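Side-chain contacts in hypothetical protein (Parabacteroides merdae, PDB 4OO3), which is of unknown substrate but probably works as an oxidoreductase that binds a nicotinamide dinucleotide in a Rossmann-fold domain: residues A[20-25]-A[57-62]; A[189-194]-A[204-209]; A[81-86]-A[111-116]. All coordinates share one frame; numbering follows the deposited sequence.

Contact 1 (A[20-25]-A[57-62]); sequences GHFHAA and QGFNTR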
ATOM      1  N   GLY A  20      -2.069 -14.854   5.543  1.00 32.96           N
ATOM      2  CA  GLY A  20      -3.507 -14.825   5.282  1.00 33.98           C
ATOM      3  C   GLY A  20      -3.906 -13.953   4.114  1.00 33.02           C
ATOM      4  O   GLY A  20      -5.085 -13.683   3.934  1.00 36.12           O
ATOM      5  N   HIS A  21      -2.926 -13.532   3.317  1.00 34.03           N
ATOM      6  CA  HIS A  21      -3.151 -12.731   2.116  1.00 32.88           C
ATOM      7  C   HIS A  21      -2.172 -13.206   1.028  1.00 31.86           C
ATOM      8  O   HIS A  21      -1.119 -13.758   1.343  1.00 34.36           O
ATOM      9  CB  HIS A  21      -2.937 -11.246   2.435  1.00 32.97           C
ATOM     10  CG  HIS A  21      -3.396 -10.321   1.351  1.00 35.42           C
ATOM     11  ND1 HIS A  21      -2.556  -9.859   0.361  1.00 36.17           N
ATOM     12  CD2 HIS A  21      -4.609  -9.781   1.090  1.00 35.08           C
ATOM     13  CE1 HIS A  21      -3.227  -9.077  -0.461  1.00 34.80           C
ATOM     14  NE2 HIS A  21      -4.477  -9.015  -0.043  1.00 36.13           N
ATOM     15  N   PHE A  22      -2.521 -12.988  -0.240  1.00 31.58           N
ATOM     16  CA  PHE A  22      -1.691 -13.348  -1.408  0.50 31.40           C
ATOM     17  C   PHE A  22      -0.270 -12.786  -1.333  1.00 30.35           C
ATOM     18  O   PHE A  22       0.686 -13.393  -1.814  1.00 30.73           O
ATOM     19  CB  PHE A  22      -2.397 -12.847  -2.690  0.50 33.25           C
ATOM     20  CG  PHE A  22      -1.582 -12.970  -3.962  0.50 32.94           C
ATOM     21  CD1 PHE A  22      -0.906 -14.141  -4.275  0.50 34.03           C
ATOM     22  CD2 PHE A  22      -1.543 -11.920  -4.872  0.50 32.66           C
ATOM     23  CE1 PHE A  22      -0.179 -14.255  -5.448  0.50 34.66           C
ATOM     24  CE2 PHE A  22      -0.823 -12.026  -6.050  0.50 33.46           C
ATOM     25  CZ  PHE A  22      -0.139 -13.196  -6.338  0.50 34.71           C
ATOM     26  N   HIS A  23      -0.135 -11.599  -0.743  1.00 30.40           N
ATOM     27  CA  HIS A  23       1.172 -10.921  -0.661  1.00 28.94           C
ATOM     28  C   HIS A  23       2.221 -11.695   0.135  1.00 28.32           C
ATOM     29  O   HIS A  23       3.411 -11.593  -0.160  1.00 26.73           O
ATOM     30  CB  HIS A  23       1.037  -9.504  -0.106  1.00 29.17           C
ATOM     31  CG  HIS A  23       0.316  -8.569  -1.021  1.00 30.73           C
ATOM     32  ND1 HIS A  23      -0.102  -7.318  -0.627  1.00 31.41           N
ATOM     33  CD2 HIS A  23      -0.083  -8.712  -2.306  1.00 33.52           C
ATOM     34  CE1 HIS A  23      -0.717  -6.725  -1.633  1.00 32.29           C
ATOM     35  NE2 HIS A  23      -0.716  -7.549  -2.664  1.00 35.27           N
ATOM     36  N   ALA A  24       1.789 -12.482   1.117  1.00 27.79           N
ATOM     37  CA  ALA A  24       2.700 -13.395   1.797  1.00 29.13           C
ATOM     38  C   ALA A  24       3.406 -14.310   0.788  1.00 30.20           C
ATOM     39  O   ALA A  24       4.602 -14.576   0.911  1.00 32.20           O
ATOM     40  CB  ALA A  24       1.957 -14.224   2.835  1.00 29.43           C
ATOM     41  N   ALA A  25       2.667 -14.782  -0.211  1.00 31.42           N
ATOM     42  CA  ALA A  25       3.243 -15.634  -1.252  1.00 31.24           C
ATOM     43  C   ALA A  25       3.951 -14.828  -2.331  1.00 31.13           C
ATOM     44  O   ALA A  25       4.967 -15.259  -2.854  1.00 33.76           O
ATOM     45  CB  ALA A  25       2.171 -16.517  -1.875  1.00 33.25           C
ATOM     46  N   GLN A  57       3.215 -23.582  -4.211  1.00 34.72           N
ATOM     47  CA  GLN A  57       3.389 -24.773  -5.023  1.00 37.66           C
ATOM     48  C   GLN A  57       3.034 -24.492  -6.486  1.00 37.58           C
ATOM     49  O   GLN A  57       3.616 -25.101  -7.389  1.00 38.95           O
ATOM     50  CB  GLN A  57       2.565 -25.938  -4.466  1.00 39.98           C
ATOM     51  CG  GLN A  57       2.843 -27.281  -5.134  1.00 45.72           C
ATOM     52  CD  GLN A  57       4.273 -27.775  -4.936  1.00 47.38           C
ATOM     53  OE1 GLN A  57       5.017 -27.256  -4.099  1.00 47.20           O
ATOM     54  NE2 GLN A  57       4.658 -28.786  -5.704  1.00 47.94           N
ATOM     55  N   GLY A  58       2.091 -23.574  -6.716  1.00 35.68           N
ATOM     56  CA  GLY A  58       1.815 -23.065  -8.062  1.00 35.60           C
ATOM     57  C   GLY A  58       3.036 -22.402  -8.691  1.00 35.76           C
ATOM     58  O   GLY A  58       3.324 -22.605  -9.874  1.00 37.35           O
ATOM     59  N   PHE A  59       3.765 -21.619  -7.899  1.00 33.40           N
ATOM     60  CA  PHE A  59       5.028 -21.047  -8.364  1.00 33.59           C
ATOM     61  C   PHE A  59       6.057 -22.141  -8.695  1.00 34.33           C
ATOM     62  O   PHE A  59       6.804 -22.018  -9.662  1.00 34.93           O
ATOM     63  CB  PHE A  59       5.626 -20.077  -7.329  1.00 32.50           C
ATOM     64  CG  PHE A  59       4.711 -18.943  -6.916  1.00 32.07           C
ATOM     65  CD1 PHE A  59       3.710 -18.457  -7.763  1.00 32.63           C
ATOM     66  CD2 PHE A  59       4.885 -18.329  -5.682  1.00 30.50           C
ATOM     67  CE1 PHE A  59       2.891 -17.408  -7.366  1.00 31.93           C
ATOM     68  CE2 PHE A  59       4.074 -17.279  -5.287  1.00 30.06           C
ATOM     69  CZ  PHE A  59       3.079 -16.814  -6.129  1.00 30.52           C
ATOM     70  N   ASN A  60       6.094 -23.200  -7.893  1.00 35.25           N
ATOM     71  CA  ASN A  60       7.047 -24.303  -8.095  1.00 35.70           C
ATOM     72  C   ASN A  60       6.735 -25.178  -9.311  1.00 37.39           C
ATOM     73  O   ASN A  60       7.615 -25.868  -9.808  1.00 38.96           O
ATOM     74  CB  ASN A  60       7.102 -25.226  -6.863  1.00 34.83           C
ATOM     75  CG  ASN A  60       7.840 -24.619  -5.681  1.00 34.65           C
ATOM     76  OD1 ASN A  60       8.405 -23.525  -5.749  1.00 33.04           O
ATOM     77  ND2 ASN A  60       7.834 -25.349  -4.571  1.00 35.67           N
ATOM     78  N   THR A  61       5.486 -25.174  -9.766  1.00 38.42           N
ATOM     79  CA  THR A  61       5.042 -26.070 -10.842  1.00 41.07           C
ATOM     80  C   THR A  61       4.688 -25.334 -12.135  1.00 41.98           C
ATOM     81  O   THR A  61       4.188 -25.948 -13.073  1.00 43.37           O
ATOM     82  CB  THR A  61       3.797 -26.870 -10.402  1.00 41.35           C
ATOM     83  OG1 THR A  61       2.798 -25.962  -9.919  1.00 41.82           O
ATOM     84  CG2 THR A  61       4.157 -27.843  -9.300  1.00 41.01           C
ATOM     85  N   ARG A  62       4.937 -24.028 -12.190  1.00 41.07           N
ATOM     86  CA  ARG A  62       4.565 -23.238 -13.362  1.00 40.49           C
ATOM     87  C   ARG A  62       5.536 -23.488 -14.509  1.00 41.49           C
ATOM     88  O   ARG A  62       6.674 -23.897 -14.290  1.00 41.54           O
ATOM     89  CB  ARG A  62       4.517 -21.743 -13.027  1.00 38.25           C
ATOM     90  CG  ARG A  62       5.873 -21.060 -13.023  1.00 37.71           C
ATOM     91  CD  ARG A  62       5.791 -19.641 -12.485  1.00 36.26           C
ATOM     92  NE  ARG A  62       7.137 -19.129 -12.216  1.00 35.59           N
ATOM     93  CZ  ARG A  62       7.453 -18.259 -11.259  1.00 33.05           C
ATOM     94  NH1 ARG A  62       6.525 -17.766 -10.449  1.00 32.64           N
ATOM     95  NH2 ARG A  62       8.718 -17.882 -11.113  1.00 32.96           N
TER
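Two torsions bring Phe-59 up to Ala-25 and, in the conformer described, to Phe-22. In Phe-59, CG lies beside the backbone N and anti to the carbonyl carbon (chi1 -56°). In Phe-22, CG lies anti to the backbone N (chi1 172°). The setting is the first half of a Rossmann fold, the part that in relatives binds the dinucleotide. Segment 20-25 holds most of the short helix 22-26, which follows the first strand, 14-17. Segment 57-62 lies in the last part of helix 47-61, which follows the neighbouring strand 38-43. The two helices therefore pack side by side on the parallel sheet.

Phe-59 does most of the touching. The rim of its ring meets segment 20-25, and its faces do not. CE2 lies 3.3 Å from Ala-25 O, with the oxygen close to the plane of the ring. The electron-poor C-H edge of a phenyl ring suits such an oxygen, so the approach is probably mildly attractive. The same CE2 lies 4.0 Å from Ala-25 CB. One ring atom thus meets both the methyl and the carbonyl of one alanine. Next to it, Phe-59 CZ is 4.2 Å from Phe-22 CE1. The two rings meet obliquely and do not stack. Phe-22 was modelled in two conformers, so this pairing is less certain.

Outside the pair, Phe-59 also packs on Lys-29 and Thr-67. Phe-22 and Ala-25 both touch Arg-55, one turn before Phe-59 on helix 47-61.

His-21 sits at the N-cap of helix 22-26. Its ring stands with CE1 over the centre of the His-23 ring, 3.4 Å above the plane. His-23 also hydrogen-bonds Asp-118 and His-395. The capping bond from His-23 N to His-21 ND1 is nearly straight and 3.2 Å long.

Contact 2 (A[189-194]-A[204-209]); sequences HHLFKL and VWYLDV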
ATOM      1  N   HIS A 189     -12.444   0.968  -4.583  1.00 36.37           N
ATOM      2  CA  HIS A 189     -12.029  -0.422  -4.757  1.00 35.59           C
ATOM      3  C   HIS A 189     -13.227  -1.340  -4.602  1.00 35.85           C
ATOM      4  O   HIS A 189     -14.287  -0.907  -4.173  1.00 36.12           O
ATOM      5  CB  HIS A 189     -10.963  -0.784  -3.727  1.00 34.80           C
ATOM      6  CG  HIS A 189      -9.676  -0.050  -3.925  1.00 34.49           C
ATOM      7  ND1 HIS A 189      -8.784  -0.375  -4.923  1.00 34.49           N
ATOM      8  CD2 HIS A 189      -9.140   1.007  -3.270  1.00 34.90           C
ATOM      9  CE1 HIS A 189      -7.751   0.447  -4.872  1.00 33.95           C
ATOM     10  NE2 HIS A 189      -7.942   1.294  -3.877  1.00 33.20           N
ATOM     11  N   HIS A 190     -13.050  -2.611  -4.953  1.00 37.91           N
ATOM     12  CA  HIS A 190     -14.149  -3.574  -4.945  1.00 39.40           C
ATOM     13  C   HIS A 190     -13.782  -4.889  -4.261  1.00 39.21           C
ATOM     14  O   HIS A 190     -12.691  -5.413  -4.452  1.00 37.74           O
ATOM     15  CB  HIS A 190     -14.656  -3.793  -6.368  1.00 40.60           C
ATOM     16  CG  HIS A 190     -15.233  -2.556  -6.977  1.00 41.55           C
ATOM     17  ND1 HIS A 190     -14.461  -1.626  -7.641  1.00 40.42           N
ATOM     18  CD2 HIS A 190     -16.494  -2.063  -6.970  1.00 42.48           C
ATOM     19  CE1 HIS A 190     -15.229  -0.628  -8.041  1.00 40.98           C
ATOM     20  NE2 HIS A 190     -16.465  -0.866  -7.643  1.00 41.64           N
ATOM     21  N   LEU A 191     -14.707  -5.404  -3.449  1.00 40.63           N
ATOM     22  CA  LEU A 191     -14.439  -6.568  -2.602  1.00 39.67           C
ATOM     23  C   LEU A 191     -14.399  -7.840  -3.430  1.00 42.29           C
ATOM     24  O   LEU A 191     -13.549  -8.703  -3.204  1.00 50.11           O
ATOM     25  CB  LEU A 191     -15.498  -6.697  -1.505  1.00 39.66           C
ATOM     26  CG  LEU A 191     -15.606  -5.524  -0.521  1.00 38.19           C
ATOM     27  CD1 LEU A 191     -16.986  -5.467   0.111  1.00 38.72           C
ATOM     28  CD2 LEU A 191     -14.528  -5.605   0.545  1.00 37.46           C
ATOM     29  N   PHE A 192     -15.308  -7.940  -4.393  1.00 46.72           N
ATOM     30  CA  PHE A 192     -15.442  -9.129  -5.223  1.00 52.64           C
ATOM     31  C   PHE A 192     -15.092  -8.841  -6.683  1.00 55.52           C
ATOM     32  O   PHE A 192     -15.686  -7.959  -7.313  1.00 54.22           O
ATOM     33  CB  PHE A 192     -16.873  -9.671  -5.143  1.00 53.73           C
ATOM     34  CG  PHE A 192     -17.075 -10.936  -5.921  1.00 56.28           C
ATOM     35  CD1 PHE A 192     -16.377 -12.085  -5.581  1.00 56.07           C
ATOM     36  CD2 PHE A 192     -17.941 -10.976  -7.004  1.00 59.27           C
ATOM     37  CE1 PHE A 192     -16.546 -13.256  -6.296  1.00 58.70           C
ATOM     38  CE2 PHE A 192     -18.116 -12.147  -7.724  1.00 60.83           C
ATOM     39  CZ  PHE A 192     -17.419 -13.291  -7.369  1.00 61.29           C
ATOM     40  N   LYS A 193     -14.141  -9.606  -7.215  1.00 61.70           N
ATOM     41  CA  LYS A 193     -13.739  -9.499  -8.614  1.00 68.92           C
ATOM     42  C   LYS A 193     -13.493 -10.893  -9.203  1.00 80.46           C
ATOM     43  O   LYS A 193     -13.151 -11.827  -8.472  1.00 82.28           O
ATOM     44  CB  LYS A 193     -12.478  -8.639  -8.732  1.00 61.38           C
ATOM     45  N   LEU A 194     -13.686 -11.024 -10.518  1.00 91.00           N
ATOM     46  CA  LEU A 194     -13.391 -12.270 -11.246  1.00 94.20           C
ATOM     47  C   LEU A 194     -11.977 -12.245 -11.839  1.00 99.02           C
ATOM     48  O   LEU A 194     -11.470 -11.184 -12.210  1.00102.33           O
ATOM     49  CB  LEU A 194     -14.407 -12.508 -12.375  1.00 96.89           C
ATOM     50  CG  LEU A 194     -15.783 -13.101 -12.040  1.00 94.09           C
ATOM     51  CD1 LEU A 194     -15.661 -14.324 -11.138  1.00 93.99           C
ATOM     52  CD2 LEU A 194     -16.694 -12.055 -11.416  1.00 90.68           C
ATOM     53  N   VAL A 204     -12.787 -14.916   5.734  1.00 42.86           N
ATOM     54  CA  VAL A 204     -13.959 -14.422   6.462  1.00 42.94           C
ATOM     55  C   VAL A 204     -13.658 -13.192   7.305  1.00 40.76           C
ATOM     56  O   VAL A 204     -14.485 -12.287   7.382  1.00 43.82           O
ATOM     57  CB  VAL A 204     -14.602 -15.493   7.378  1.00 46.43           C
ATOM     58  CG1 VAL A 204     -15.528 -16.385   6.567  1.00 48.63           C
ATOM     59  CG2 VAL A 204     -13.554 -16.317   8.123  1.00 44.79           C
ATOM     60  N   TRP A 205     -12.473 -13.153   7.910  1.00 37.16           N
ATOM     61  CA  TRP A 205     -12.108 -12.058   8.821  1.00 35.28           C
ATOM     62  C   TRP A 205     -11.748 -10.768   8.095  1.00 34.15           C
ATOM     63  O   TRP A 205     -11.567  -9.732   8.748  1.00 32.71           O
ATOM     64  CB  TRP A 205     -10.971 -12.459   9.776  1.00 34.87           C
ATOM     65  CG  TRP A 205      -9.832 -13.141   9.106  1.00 35.32           C
ATOM     66  CD1 TRP A 205      -9.613 -14.488   9.039  1.00 34.58           C
ATOM     67  CD2 TRP A 205      -8.759 -12.522   8.390  1.00 34.73           C
ATOM     68  NE1 TRP A 205      -8.474 -14.742   8.329  1.00 35.14           N
ATOM     69  CE2 TRP A 205      -7.925 -13.554   7.920  1.00 34.59           C
ATOM     70  CE3 TRP A 205      -8.416 -11.195   8.102  1.00 35.25           C
ATOM     71  CZ2 TRP A 205      -6.773 -13.304   7.179  1.00 34.41           C
ATOM     72  CZ3 TRP A 205      -7.266 -10.946   7.365  1.00 32.92           C
ATOM     73  CH2 TRP A 205      -6.464 -11.995   6.910  1.00 34.08           C
ATOM     74  N   TYR A 206     -11.629 -10.819   6.765  1.00 32.20           N
ATOM     75  CA  TYR A 206     -11.375  -9.613   5.981  1.00 31.47           C
ATOM     76  C   TYR A 206     -12.478  -8.577   6.201  1.00 31.14           C
ATOM     77  O   TYR A 206     -12.223  -7.380   6.191  1.00 32.11           O
ATOM     78  CB  TYR A 206     -11.254  -9.932   4.485  1.00 31.39           C
ATOM     79  CG  TYR A 206     -10.905  -8.713   3.649  1.00 31.42           C
ATOM     80  CD1 TYR A 206      -9.580  -8.326   3.471  1.00 32.25           C
ATOM     81  CD2 TYR A 206     -11.898  -7.938   3.053  1.00 31.44           C
ATOM     82  CE1 TYR A 206      -9.249  -7.206   2.718  1.00 30.28           C
ATOM     83  CE2 TYR A 206     -11.576  -6.816   2.296  1.00 31.53           C
ATOM     84  CZ  TYR A 206     -10.251  -6.457   2.134  1.00 31.88           C
ATOM     85  OH  TYR A 206      -9.920  -5.345   1.393  1.00 34.37           O
ATOM     86  N   LEU A 207     -13.699  -9.047   6.401  1.00 32.04           N
ATOM     87  CA  LEU A 207     -14.842  -8.166   6.598  1.00 33.05           C
ATOM     88  C   LEU A 207     -15.067  -7.804   8.074  1.00 33.68           C
ATOM     89  O   LEU A 207     -16.008  -7.074   8.401  1.00 35.03           O
ATOM     90  CB  LEU A 207     -16.081  -8.820   5.987  1.00 32.96           C
ATOM     91  CG  LEU A 207     -15.970  -9.038   4.472  1.00 31.76           C
ATOM     92  CD1 LEU A 207     -17.155  -9.832   3.950  1.00 33.38           C
ATOM     93  CD2 LEU A 207     -15.882  -7.714   3.735  1.00 30.80           C
ATOM     94  N   ASP A 208     -14.207  -8.317   8.956  1.00 32.76           N
ATOM     95  CA  ASP A 208     -14.183  -7.921  10.364  1.00 33.61           C
ATOM     96  C   ASP A 208     -13.130  -6.827  10.528  1.00 33.29           C
ATOM     97  O   ASP A 208     -11.924  -7.095  10.474  1.00 31.58           O
ATOM     98  CB  ASP A 208     -13.851  -9.124  11.252  1.00 34.79           C
ATOM     99  CG  ASP A 208     -13.898  -8.803  12.748  1.00 36.14           C
ATOM    100  OD1 ASP A 208     -14.200  -7.652  13.142  1.00 36.53           O
ATOM    101  OD2 ASP A 208     -13.622  -9.726  13.540  1.00 37.18           O
ATOM    102  N   VAL A 209     -13.590  -5.594  10.730  1.00 33.86           N
ATOM    103  CA  VAL A 209     -12.687  -4.441  10.832  1.00 34.15           C
ATOM    104  C   VAL A 209     -11.757  -4.495  12.047  1.00 34.64           C
ATOM    105  O   VAL A 209     -10.783  -3.749  12.102  1.00 34.52           O
ATOM    106  CB  VAL A 209     -13.447  -3.087  10.829  1.00 36.29           C
ATOM    107  CG1 VAL A 209     -14.225  -2.912   9.527  1.00 36.66           C
ATOM    108  CG2 VAL A 209     -14.362  -2.936  12.047  1.00 34.87           C
TER
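The backbones stay well apart, with the CA atoms of Leu-191 and Leu-207 9.3 Å from each other, so side chains alone bridge the gap. Segment 189-194 carries the last part of strand 183-190 and the chain beyond, in the mixed sheet of the C-terminal oxidoreductase domain. Segment 204-209 is mostly a 3-10 turn, 204-207, leading into helix 209-212. The chain leaves the end of an inner strand and folds back so that this turn meets the strand end.

Leu-191 carries the contact through one methyl group. Its CD2 lies 3.6 Å from Tyr-206 CE2 and 4.1 Å from Leu-207 CD2. The methyl therefore touches two consecutive residues of the turn. It reaches Tyr-206 at the ring edge, near the ring plane, so this is not a CH-pi contact over the face. Tyr-206 CG is anti to the backbone N (chi1 -176°), which carries the ring out toward the strand end. Leu-207 meets the same methyl with one of its own.

The three side chains are packed from other sides too. Trp-305 of strand 297-306 touches both Leu-191 and Tyr-206, and Phe-260 of helix 257-264 touches Leu-207. Arg-202 forms a cation-pi contact with the Tyr-206 ring and a hydrogen bond to Leu-191 O, so it ties both segments together.

The turn is closed by its own backbone and passes into the next helix. Asp-208 is the N-cap of helix 209-212, and its OD1 accepts from Asn-210 N. At the end of the turn, Asp-208 N donates to Trp-205 O at 3.0 Å.

Contact 3 (A[81-86]-A[111-116]); sequences EKMLAE and AGINVL
Leu-84 and Ala-111 meet methyl to methyl, with Leu-84 CD2 4.0 Å from Ala-111 CB. Deeper in, Met-83, present as selenomethionine, brings its SE to 4.3 Å from Ile-113 CD1. Both contacts are apolar, at ordinary van der Waals distance. Met-83 takes CG anti to the backbone N (chi1 -166°), which sends its chain inward over the sheet.

The next shell differs for the two pairs. Met-83 and Ile-113 both touch Thr-108 of helix 98-110, Met-92 of strand 91-94 and Ile-15 of strand 14-17. The outer pair has Lys-87 against Ala-111.

The bend between the helix and strand is set by Gly-112. Its positive phi (80°) ends helix 98-110 in a Schellman motif. Ala-111 and Ile-113 on either side of it both point toward helix 79-86. Strand 114-117 then joins the sheet beside strand 91-94.

This is the end of a beta-alpha-beta crossover, 91-94 to 98-110 to 114-117, packed against the preceding helix 79-86, as is characteristic of the Rossmann fold.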
ATOM      1  N   GLU A  81       4.928 -19.205  19.372  1.00 38.21           N
ATOM      2  CA  GLU A  81       5.816 -19.742  20.392  1.00 41.06           C
ATOM      3  C   GLU A  81       6.911 -20.636  19.775  1.00 39.79           C
ATOM      4  O   GLU A  81       8.082 -20.526  20.156  1.00 38.19           O
ATOM      5  CB  GLU A  81       4.960 -20.490  21.425  1.00 45.56           C
ATOM      6  CG  GLU A  81       5.684 -21.217  22.540  1.00 50.61           C
ATOM      7  CD  GLU A  81       4.707 -21.901  23.484  1.00 55.37           C
ATOM      8  OE1 GLU A  81       3.873 -21.191  24.083  1.00 62.95           O
ATOM      9  OE2 GLU A  81       4.765 -23.141  23.627  1.00 55.00           O
ATOM     10  N   LYS A  82       6.536 -21.486  18.811  1.00 38.92           N
ATOM     11  CA  LYS A  82       7.498 -22.380  18.129  1.00 38.81           C
ATOM     12  C   LYS A  82       8.478 -21.619  17.242  1.00 35.23           C
ATOM     13  O   LYS A  82       9.668 -21.914  17.227  1.00 36.01           O
ATOM     14  CB  LYS A  82       6.782 -23.452  17.285  1.00 41.45           C
ATOM     15  CG  LYS A  82       6.434 -24.718  18.049  1.00 46.77           C
ATOM     16  CD  LYS A  82       7.659 -25.584  18.305  1.00 51.72           C
ATOM     17  CE  LYS A  82       7.381 -26.663  19.340  1.00 59.07           C
ATOM     18  NZ  LYS A  82       6.426 -27.694  18.840  1.00 64.56           N
HETATM   19  N   MSE A  83       7.971 -20.651  16.494  1.00 33.95           N
HETATM   20  CA  MSE A  83       8.814 -19.824  15.633  1.00 34.88           C
HETATM   21  C   MSE A  83       9.888 -19.132  16.429  1.00 35.59           C
HETATM   22  O   MSE A  83      11.063 -19.154  16.063  1.00 33.24           O
HETATM   23  CB  MSE A  83       7.959 -18.778  14.930  1.00 35.45           C
HETATM   24  CG  MSE A  83       8.718 -18.134  13.779  1.00 37.60           C
HETATM   25 SE   MSE A  83       9.349 -16.359  14.343  0.75 41.48          SE
HETATM   26  CE  MSE A  83       7.785 -15.478  13.572  1.00 35.62           C
ATOM     27  N   LEU A  84       9.489 -18.515  17.536  1.00 36.65           N
ATOM     28  CA  LEU A  84      10.421 -17.765  18.364  1.00 38.04           C
ATOM     29  C   LEU A  84      11.433 -18.695  19.010  1.00 39.22           C
ATOM     30  O   LEU A  84      12.594 -18.331  19.148  1.00 42.25           O
ATOM     31  CB  LEU A  84       9.666 -16.962  19.430  1.00 39.07           C
ATOM     32  CG  LEU A  84       8.784 -15.844  18.868  1.00 37.86           C
ATOM     33  CD1 LEU A  84       7.842 -15.297  19.929  1.00 40.15           C
ATOM     34  CD2 LEU A  84       9.636 -14.733  18.284  1.00 38.25           C
ATOM     35  N   ALA A  85      10.989 -19.897  19.378  1.00 37.87           N
ATOM     36  CA  ALA A  85      11.856 -20.894  20.009  1.00 38.88           C
ATOM     37  C   ALA A  85      12.894 -21.464  19.053  1.00 39.04           C
ATOM     38  O   ALA A  85      14.041 -21.681  19.429  1.00 39.00           O
ATOM     39  CB  ALA A  85      11.016 -22.028  20.575  1.00 39.42           C
ATOM     40  N   GLU A  86      12.480 -21.716  17.818  1.00 39.14           N
ATOM     41  CA  GLU A  86      13.344 -22.378  16.853  1.00 39.76           C
ATOM     42  C   GLU A  86      14.282 -21.398  16.160  1.00 39.70           C
ATOM     43  O   GLU A  86      15.373 -21.783  15.773  1.00 41.06           O
ATOM     44  CB  GLU A  86      12.501 -23.160  15.843  1.00 39.60           C
ATOM     45  CG  GLU A  86      11.760 -24.312  16.505  1.00 40.90           C
ATOM     46  CD  GLU A  86      10.971 -25.184  15.547  1.00 41.76           C
ATOM     47  OE1 GLU A  86      10.746 -24.794  14.376  1.00 39.37           O
ATOM     48  OE2 GLU A  86      10.570 -26.280  15.986  1.00 44.07           O
ATOM     49  N   ALA A 111      13.502 -10.851  18.866  1.00 33.50           N
ATOM     50  CA  ALA A 111      14.286 -12.055  18.625  1.00 33.62           C
ATOM     51  C   ALA A 111      15.414 -11.845  17.618  1.00 34.80           C
ATOM     52  O   ALA A 111      16.103 -12.802  17.254  1.00 36.43           O
ATOM     53  CB  ALA A 111      13.372 -13.189  18.177  1.00 33.08           C
ATOM     54  N   GLY A 112      15.607 -10.604  17.169  1.00 35.89           N
ATOM     55  CA  GLY A 112      16.704 -10.265  16.261  1.00 34.97           C
ATOM     56  C   GLY A 112      16.424 -10.618  14.814  1.00 33.89           C
ATOM     57  O   GLY A 112      17.346 -10.721  14.016  1.00 35.10           O
ATOM     58  N   ILE A 113      15.145 -10.788  14.478  1.00 33.41           N
ATOM     59  CA  ILE A 113      14.717 -11.180  13.132  1.00 32.26           C
ATOM     60  C   ILE A 113      14.156  -9.976  12.370  1.00 31.38           C
ATOM     61  O   ILE A 113      13.241  -9.303  12.857  1.00 32.96           O
ATOM     62  CB  ILE A 113      13.658 -12.303  13.211  1.00 31.74           C
ATOM     63  CG1 ILE A 113      14.268 -13.538  13.892  1.00 33.03           C
ATOM     64  CG2 ILE A 113      13.127 -12.656  11.830  1.00 31.95           C
ATOM     65  CD1 ILE A 113      13.271 -14.621  14.244  1.00 33.09           C
ATOM     66  N   ASN A 114      14.707  -9.710  11.181  1.00 31.07           N
ATOM     67  CA  ASN A 114      14.249  -8.591  10.336  1.00 31.10           C
ATOM     68  C   ASN A 114      12.827  -8.839   9.878  1.00 30.87           C
ATOM     69  O   ASN A 114      12.393  -9.986   9.835  1.00 32.52           O
ATOM     70  CB  ASN A 114      15.135  -8.431   9.100  1.00 31.53           C
ATOM     71  CG  ASN A 114      16.586  -8.143   9.440  1.00 31.93           C
ATOM     72  OD1 ASN A 114      16.965  -7.006   9.704  1.00 31.64           O
ATOM     73  ND2 ASN A 114      17.411  -9.171   9.403  1.00 31.90           N
ATOM     74  N   VAL A 115      12.098  -7.781   9.522  1.00 30.47           N
ATOM     75  CA  VAL A 115      10.680  -7.933   9.161  1.00 30.19           C
ATOM     76  C   VAL A 115      10.277  -7.132   7.921  1.00 28.14           C
ATOM     77  O   VAL A 115      10.468  -5.918   7.864  1.00 28.46           O
ATOM     78  CB  VAL A 115       9.765  -7.516  10.330  1.00 30.78           C
ATOM     79  CG1 VAL A 115       8.293  -7.624   9.946  1.00 30.01           C
ATOM     80  CG2 VAL A 115      10.058  -8.353  11.560  1.00 32.05           C
ATOM     81  N   LEU A 116       9.715  -7.827   6.939  1.00 26.33           N
ATOM     82  CA  LEU A 116       9.007  -7.188   5.834  1.00 26.29           C
ATOM     83  C   LEU A 116       7.519  -7.475   6.037  1.00 27.04           C
ATOM     84  O   LEU A 116       7.080  -8.624   5.978  1.00 24.98           O
ATOM     85  CB  LEU A 116       9.477  -7.738   4.478  1.00 25.96           C
ATOM     86  CG  LEU A 116       8.840  -7.150   3.213  1.00 25.56           C
ATOM     87  CD1 LEU A 116       9.189  -5.676   3.068  1.00 25.11           C
ATOM     88  CD2 LEU A 116       9.293  -7.909   1.978  1.00 26.86           C
TER

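Overall arrangement
Contacts 1 and 3 belong to the Rossmann domain and contact 2 to the C-terminal domain. Contacts 1 and 2 are buried. Contact 3 is partly buried, with a deep pair over the sheet and an outer pair nearer the surface. The three share no helix or strand. Contact 1 joins two helices, contact 2 a strand end and a turn, and contact 3 a helix and the connection into a strand. Contacts 2 and 3 are purely apolar, led by one leucine methyl and by aliphatic and selenium contacts; contact 1 adds a carbonyl oxygen at an aromatic edge. Contacts 1 and 2 touch across the domains, where Gly-20 O lies 3.7 Å from Trp-205 CZ2.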